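Local coordinates for protein NEQ011 (Nanoarchaeum equitans Kin4-M, PDB 6GQ8) that catalyses the one-electron reduction of superoxide to hydrogen peroxide at a mononuclear non-haem iron centre, at the interface of chains A and B and the interface of chains A and C. Residues are numbered along the deposited sequence; one frame, centred on the assembly and turned at random. Chains: chain A/B/C, NEQ011.

Contact 1: the interface of chains A and B. Residues chain A 49, 51, 57, 92, 94, 104; chain B 1, 45, 102.
The phenol oxygen OH of A:Tyr49 meets the benzo ring of B:Trp45, with OH 3.2 Å from CZ2 and CH2 only slightly farther. A methyl of B:Leu102 comes up beside the same oxygen, CD2 lying 3.8 Å from OH. This patch is part of a two-fold symmetric interface between copies of a neelaredoxin-type superoxide reductase of the desulfoferrodoxin family, formed largely by strands 43-52, 89-97 and 101-108. Both side chains approach A:Tyr49 from the opposite direction, and CD1 of B:Leu102 is 3.8 Å from ring carbon CE1.

B:Met1 hides 120 Å², although poorly ordered. Its CG stands anti to the backbone N (chi1 -174°) and the chain runs on extended, which carries the thioether across to chain A. The methionine side chain crosses that of A:Tyr49 at about a right angle, and its methyl CE lies over one ring face towards the rim, 3.6 Å from CD2. It also meets two isoleucines tip to tip, at 3.7 Å from CD1 of A:Ile94 and at 3.7 Å from CG2 of A:Ile92. The aliphatic stem of A:Lys104 flanks the sulfur, with CD 4.3 Å from SD of B:Met1, and CG of A:Pro57 lies near the backbone O of B:Met1.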
loop_
_atom_site.group_PDB
_atom_site.type_symbol
_atom_site.label_atom_id
_atom_site.label_comp_id
_atom_site.label_asym_id
_atom_site.label_seq_id
_atom_site.Cartn_x
_atom_site.Cartn_y
_atom_site.Cartn_z
ATOM N N TYR A 49 -4.036 1.072 13.520
ATOM C CA TYR A 49 -3.040 1.692 14.378
ATOM C C TYR A 49 -3.226 1.227 15.816
ATOM O O TYR A 49 -4.324 0.833 16.225
ATOM C CB TYR A 49 -3.132 3.221 14.334
ATOM C CG TYR A 49 -2.987 3.829 12.954
ATOM C CD1 TYR A 49 -1.756 4.288 12.500
ATOM C CD2 TYR A 49 -4.085 3.963 12.117
ATOM C CE1 TYR A 49 -1.621 4.853 11.241
ATOM C CE2 TYR A 49 -3.962 4.528 10.858
ATOM C CZ TYR A 49 -2.728 4.971 10.428
ATOM O OH TYR A 49 -2.603 5.529 9.179
ATOM N N GLU A 51 -2.379 3.039 19.495
ATOM C CA GLU A 51 -1.927 4.236 20.196
ATOM C C GLU A 51 -1.771 3.905 21.673
ATOM O O GLU A 51 -2.744 3.984 22.437
ATOM C CB GLU A 51 -2.903 5.398 19.999
ATOM C CG GLU A 51 -2.407 6.708 20.586
ATOM C CD GLU A 51 -3.384 7.851 20.391
ATOM O OE1 GLU A 51 -4.126 7.843 19.385
ATOM O OE2 GLU A 51 -3.405 8.764 21.245
ATOM N N PRO A 57 0.440 7.259 17.884
ATOM C CA PRO A 57 -0.135 6.072 17.238
ATOM C C PRO A 57 0.903 5.372 16.375
ATOM O O PRO A 57 1.607 6.007 15.586
ATOM C CB PRO A 57 -1.284 6.642 16.396
ATOM C CG PRO A 57 -0.920 8.071 16.177
ATOM C CD PRO A 57 -0.200 8.502 17.423
ATOM N N ILE A 92 -6.976 1.553 16.620
ATOM C CA ILE A 92 -7.682 2.496 15.764
ATOM C C ILE A 92 -7.723 1.915 14.360
ATOM O O ILE A 92 -6.675 1.625 13.772
ATOM C CB ILE A 92 -7.019 3.884 15.762
ATOM C CG1 ILE A 92 -6.937 4.439 17.187
ATOM C CG2 ILE A 92 -7.786 4.841 14.860
ATOM C CD1 ILE A 92 -6.119 5.709 17.310
ATOM N N ILE A 94 -9.109 2.571 10.456
ATOM C CA ILE A 94 -9.561 3.573 9.500
ATOM C C ILE A 94 -9.823 2.855 8.189
ATOM O O ILE A 94 -8.929 2.194 7.651
ATOM C CB ILE A 94 -8.526 4.693 9.314
ATOM C CG1 ILE A 94 -8.295 5.437 10.633
ATOM C CG2 ILE A 94 -8.965 5.653 8.214
ATOM C CD1 ILE A 94 -7.349 6.614 10.511
ATOM N N LYS A 104 -13.729 5.827 11.048
ATOM C CA LYS A 104 -12.815 5.469 12.123
ATOM C C LYS A 104 -13.551 4.720 13.225
ATOM O O LYS A 104 -14.711 5.019 13.527
ATOM C CB LYS A 104 -12.146 6.713 12.724
ATOM C CG LYS A 104 -11.087 6.402 13.773
ATOM C CD LYS A 104 -10.443 7.663 14.326
ATOM C CE LYS A 104 -11.315 8.281 15.408
ATOM N NZ LYS A 104 -10.588 9.297 16.218
ATOM N N MET B 1 -5.024 12.460 17.296
ATOM C CA MET B 1 -4.423 11.401 16.494
ATOM C C MET B 1 -3.605 11.993 15.348
ATOM O O MET B 1 -2.399 11.758 15.249
ATOM C CB MET B 1 -5.499 10.458 15.952
ATOM C CG MET B 1 -4.948 9.246 15.222
ATOM S SD MET B 1 -6.197 8.378 14.255
ATOM C CE MET B 1 -5.193 7.123 13.468
ATOM N N TRP B 45 5.159 6.868 4.563
ATOM C CA TRP B 45 4.209 6.996 3.464
ATOM C C TRP B 45 3.505 8.343 3.549
ATOM O O TRP B 45 3.603 9.063 4.544
ATOM C CB TRP B 45 3.192 5.844 3.468
ATOM C CG TRP B 45 2.457 5.624 4.773
ATOM C CD1 TRP B 45 2.770 4.715 5.746
ATOM C CD2 TRP B 45 1.267 6.292 5.221
ATOM N NE1 TRP B 45 1.864 4.793 6.777
ATOM C CE2 TRP B 45 0.929 5.748 6.476
ATOM C CE3 TRP B 45 0.460 7.304 4.685
ATOM C CZ2 TRP B 45 -0.174 6.188 7.208
ATOM C CZ3 TRP B 45 -0.639 7.734 5.414
ATOM C CH2 TRP B 45 -0.947 7.174 6.657
ATOM N N LEU B 102 1.206 10.797 12.854
ATOM C CA LEU B 102 0.598 11.239 11.609
ATOM C C LEU B 102 0.519 12.761 11.563
ATOM O O LEU B 102 0.333 13.424 12.587
ATOM C CB LEU B 102 -0.800 10.636 11.451
ATOM C CG LEU B 102 -0.809 9.107 11.389
ATOM C CD1 LEU B 102 -2.109 8.539 11.931
ATOM C CD2 LEU B 102 -0.574 8.640 9.969
#

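Contact 2: the interface of chains A and C. Residues chain A 67, 70-71, 73; chain C 55, 58.
A:Tyr71, whose ring is met by C:Lys55 and C:Thr58, sits in the short 3-10 helix 70-72 with left-handed backbone angles (phi 53°, psi 34°), while C:Thr58 opens strand 58-65 with an extended backbone. The tyrosine hides 36 Å² and receives its partners near the two ring carbons that flank CG. On one of these, the methylene chain of C:Lys55 slides past in the opposite direction, CD lying 3.5 Å from CD1 of A:Tyr71, above the ring plane and just beyond its rim. The lysine chain bends at its last torsion (chi4 73°), turning the terminal amine away from the ring: NZ is 5.5 Å from CD1 of A:Tyr71. The aliphatic stem therefore makes the contact, and the geometry does not support a cation-pi interaction.

At the other flank, the hydroxyl OG1 of C:Thr58 stands 3.5 Å from CD2 of A:Tyr71. The amide of A:Asn73 crosses this threonine at a slant, ND2 remaining 3.9 Å from OG1, too far for a hydrogen bond. The threonine methyl CG2 lies 4.3 Å from CB of A:Glu70 and 4.4 Å from CB of A:Ala67. C:Thr58, with 52 Å² hidden, is thus bordered by all four residues. This small patch of a two-fold symmetric interface, recurring with the chains exchanged, probably helps to hold chains A and C together in the four-copy assembly, using none of the iron ligands.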
loop_
_atom_site.group_PDB
_atom_site.type_symbol
_atom_site.label_atom_id
_atom_site.label_comp_id
_atom_site.label_asym_id
_atom_site.label_seq_id
_atom_site.Cartn_x
_atom_site.Cartn_y
_atom_site.Cartn_z
ATOM N N ALA A 67 -9.744 -6.728 -5.295
ATOM C CA ALA A 67 -10.642 -7.212 -6.336
ATOM C C ALA A 67 -12.066 -6.746 -6.059
ATOM O O ALA A 67 -12.565 -6.890 -4.938
ATOM C CB ALA A 67 -10.590 -8.735 -6.443
ATOM N N GLU A 70 -13.325 -7.815 -11.064
ATOM C CA GLU A 70 -12.456 -8.270 -12.142
ATOM C C GLU A 70 -12.536 -9.782 -12.283
ATOM O O GLU A 70 -12.171 -10.521 -11.363
ATOM C CB GLU A 70 -11.015 -7.832 -11.877
ATOM C CG GLU A 70 -10.794 -6.325 -11.929
ATOM C CD GLU A 70 -11.044 -5.642 -10.599
ATOM O OE1 GLU A 70 -11.586 -6.295 -9.683
ATOM O OE2 GLU A 70 -10.698 -4.450 -10.470
ATOM N N TYR A 71 -13.019 -10.237 -13.441
ATOM C CA TYR A 71 -13.228 -11.660 -13.710
ATOM C C TYR A 71 -14.084 -12.313 -12.627
ATOM O O TYR A 71 -13.892 -13.484 -12.287
ATOM C CB TYR A 71 -11.889 -12.389 -13.870
ATOM C CG TYR A 71 -11.001 -11.794 -14.943
ATOM C CD1 TYR A 71 -11.302 -11.958 -16.288
ATOM C CD2 TYR A 71 -9.864 -11.066 -14.611
ATOM C CE1 TYR A 71 -10.498 -11.416 -17.275
ATOM C CE2 TYR A 71 -9.052 -10.517 -15.593
ATOM C CZ TYR A 71 -9.375 -10.697 -16.923
ATOM O OH TYR A 71 -8.576 -10.158 -17.907
ATOM N N ASN A 73 -14.140 -11.787 -9.493
ATOM C CA ASN A 73 -13.426 -11.983 -8.238
ATOM C C ASN A 73 -13.635 -10.775 -7.334
ATOM O O ASN A 73 -13.563 -9.627 -7.785
ATOM C CB ASN A 73 -11.934 -12.211 -8.491
ATOM C CG ASN A 73 -11.671 -13.444 -9.335
ATOM O OD1 ASN A 73 -12.188 -14.523 -9.048
ATOM N ND2 ASN A 73 -10.870 -13.291 -10.382
ATOM N N LYS C 55 -6.541 -17.349 -17.608
ATOM C CA LYS C 55 -6.690 -15.903 -17.483
ATOM C C LYS C 55 -5.430 -15.297 -16.871
ATOM O O LYS C 55 -4.472 -15.996 -16.530
ATOM C CB LYS C 55 -7.921 -15.537 -16.642
ATOM C CG LYS C 55 -9.246 -16.031 -17.200
ATOM C CD LYS C 55 -10.415 -15.389 -16.465
ATOM C CE LYS C 55 -11.726 -16.091 -16.777
ATOM N NZ LYS C 55 -11.813 -17.421 -16.109
ATOM N N THR C 58 -5.055 -11.950 -11.064
ATOM C CA THR C 58 -5.830 -10.864 -10.479
ATOM C C THR C 58 -5.340 -10.584 -9.065
ATOM O O THR C 58 -5.258 -11.499 -8.240
ATOM C CB THR C 58 -7.321 -11.203 -10.460
ATOM O OG1 THR C 58 -7.798 -11.317 -11.805
ATOM C CG2 THR C 58 -8.105 -10.113 -9.745
#

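Contact 3: the interface of chains A and B. Residues chain A 1, 45, 96, 101-102; chain B 49, 57, 94.
B:Pro57, which hides 56 Å² though poorly ordered, points its carbonyl oxygen at the ring of A:Tyr96, in the ring plane at its edge, 3.6 Å from CE1. A water stands 3.0 Å from O of B:Pro57 and accepts from the backbone N of A:Gly101 at 3.1 Å, bent to 137° at the hydrogen.

B:Tyr49, with 46 Å² hidden, fills the middle of the patch, its CG set beside the backbone N (chi1 -58°), which directs the ring towards chain A. A:Met1 (51 Å² hidden, also poorly ordered) crosses it and sets CE above one face, 3.7 Å from CD2; the same methyl meets CD1 of B:Ile94 at 3.6 Å. CD1 of A:Leu102 packs 3.7 Å from CE1 of B:Tyr49, and the phenol OH reaches CZ2 of A:Trp45 at 3.3 Å. That indole is backed over one face by CB of A:Tyr96. A serine in place of B:Tyr49 would probably leave the A:Met1 methyl and A:Leu102 without the ring they pack on, opening a gap before A:Trp45.

A:Tyr96 and A:Gly101 adjoin the iron ligands A:Cys97 and A:His100 in sequence, so this packing probably helps to join the chains and may also steady the turn that carries those ligands.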
loop_
_atom_site.group_PDB
_atom_site.type_symbol
_atom_site.label_atom_id
_atom_site.label_comp_id
_atom_site.label_asym_id
_atom_site.label_seq_id
_atom_site.Cartn_x
_atom_site.Cartn_y
_atom_site.Cartn_z
ATOM N N MET A 1 -13.325 15.368 8.207
ATOM C CA MET A 1 -12.657 14.513 7.233
ATOM C C MET A 1 -12.921 13.040 7.533
ATOM O O MET A 1 -13.495 12.322 6.712
ATOM C CB MET A 1 -11.153 14.791 7.217
ATOM C CG MET A 1 -10.392 14.037 6.140
ATOM S SD MET A 1 -8.606 14.053 6.389
ATOM C CE MET A 1 -8.082 12.997 5.041
ATOM N N TRP A 45 -9.710 -0.188 1.480
ATOM C CA TRP A 45 -8.607 -0.529 2.368
ATOM C C TRP A 45 -8.976 -0.210 3.809
ATOM O O TRP A 45 -9.946 0.500 4.086
ATOM C CB TRP A 45 -7.322 0.208 1.967
ATOM C CG TRP A 45 -7.458 1.701 1.846
ATOM C CD1 TRP A 45 -7.651 2.419 0.694
ATOM C CD2 TRP A 45 -7.397 2.661 2.908
ATOM N NE1 TRP A 45 -7.713 3.761 0.978
ATOM C CE2 TRP A 45 -7.553 3.937 2.329
ATOM C CE3 TRP A 45 -7.209 2.566 4.293
ATOM C CZ2 TRP A 45 -7.543 5.107 3.087
ATOM C CZ3 TRP A 45 -7.198 3.728 5.043
ATOM C CH2 TRP A 45 -7.366 4.982 4.438
ATOM N N TYR A 96 -11.791 3.054 4.156
ATOM C CA TYR A 96 -12.099 3.990 3.083
ATOM C C TYR A 96 -13.103 3.371 2.127
ATOM O O TYR A 96 -12.898 2.254 1.641
ATOM C CB TYR A 96 -10.838 4.393 2.314
ATOM C CG TYR A 96 -11.114 5.232 1.083
ATOM C CD1 TYR A 96 -11.533 6.549 1.199
ATOM C CD2 TYR A 96 -10.940 4.711 -0.191
ATOM C CE1 TYR A 96 -11.780 7.326 0.078
ATOM C CE2 TYR A 96 -11.187 5.479 -1.317
ATOM C CZ TYR A 96 -11.608 6.786 -1.176
ATOM O OH TYR A 96 -11.855 7.555 -2.293
ATOM N N GLY A 101 -16.171 8.219 1.720
ATOM C CA GLY A 101 -15.083 8.782 2.493
ATOM C C GLY A 101 -14.496 7.811 3.505
ATOM O O GLY A 101 -14.522 6.592 3.330
ATOM N N LEU A 102 -13.960 8.380 4.581
ATOM C CA LEU A 102 -13.197 7.656 5.585
ATOM C C LEU A 102 -13.998 7.507 6.873
ATOM O O LEU A 102 -14.755 8.401 7.262
ATOM C CB LEU A 102 -11.874 8.370 5.876
ATOM C CG LEU A 102 -10.925 8.480 4.684
ATOM C CD1 LEU A 102 -10.049 9.718 4.789
ATOM C CD2 LEU A 102 -10.072 7.233 4.599
ATOM N N TYR B 49 -5.477 13.079 -0.669
ATOM C CA TYR B 49 -6.911 13.111 -0.898
ATOM C C TYR B 49 -7.294 14.418 -1.576
ATOM O O TYR B 49 -6.596 15.430 -1.472
ATOM C CB TYR B 49 -7.698 12.976 0.411
ATOM C CG TYR B 49 -7.409 11.722 1.204
ATOM C CD1 TYR B 49 -8.207 10.595 1.068
ATOM C CD2 TYR B 49 -6.348 11.670 2.102
ATOM C CE1 TYR B 49 -7.957 9.450 1.795
ATOM C CE2 TYR B 49 -6.087 10.525 2.834
ATOM C CZ TYR B 49 -6.896 9.417 2.676
ATOM O OH TYR B 49 -6.651 8.273 3.400
ATOM N N PRO B 57 -14.196 13.102 0.920
ATOM C CA PRO B 57 -12.806 13.054 0.448
ATOM C C PRO B 57 -12.583 11.853 -0.460
ATOM O O PRO B 57 -12.948 10.726 -0.121
ATOM C CB PRO B 57 -11.993 12.939 1.744
ATOM C CG PRO B 57 -12.949 12.362 2.740
ATOM C CD PRO B 57 -14.293 12.917 2.377
ATOM N N ILE B 94 -1.631 13.383 4.128
ATOM C CA ILE B 94 -1.395 12.771 5.430
ATOM C C ILE B 94 -0.131 11.935 5.322
ATOM O O ILE B 94 -0.037 11.064 4.451
ATOM C CB ILE B 94 -2.575 11.899 5.889
ATOM C CG1 ILE B 94 -3.837 12.745 6.056
ATOM C CG2 ILE B 94 -2.236 11.182 7.196
ATOM C CD1 ILE B 94 -5.007 11.969 6.599
HETATM O O HOH W 1 -14.908 8.662 -1.031
#

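Contacts 1 and 3 belong to one two-fold interface, their C-alpha centres about 13 Å apart, and exchange roles: residues 1, 45 and 102 come from chain B in contact 1 and from chain A in contact 3, facing residues 49, 57 and 94 of the partner. Contact 2 lies apart, about 31 Å from contact 1 and 25 Å from contact 3, and joins chain A to a different copy. The short stretch holding Lys55, Pro57 and Thr58 nevertheless serves both interfaces, through Pro57 in one and Lys55 and Thr58 in the other. Two separate surfaces per chain would suit the four-copy deposited assembly.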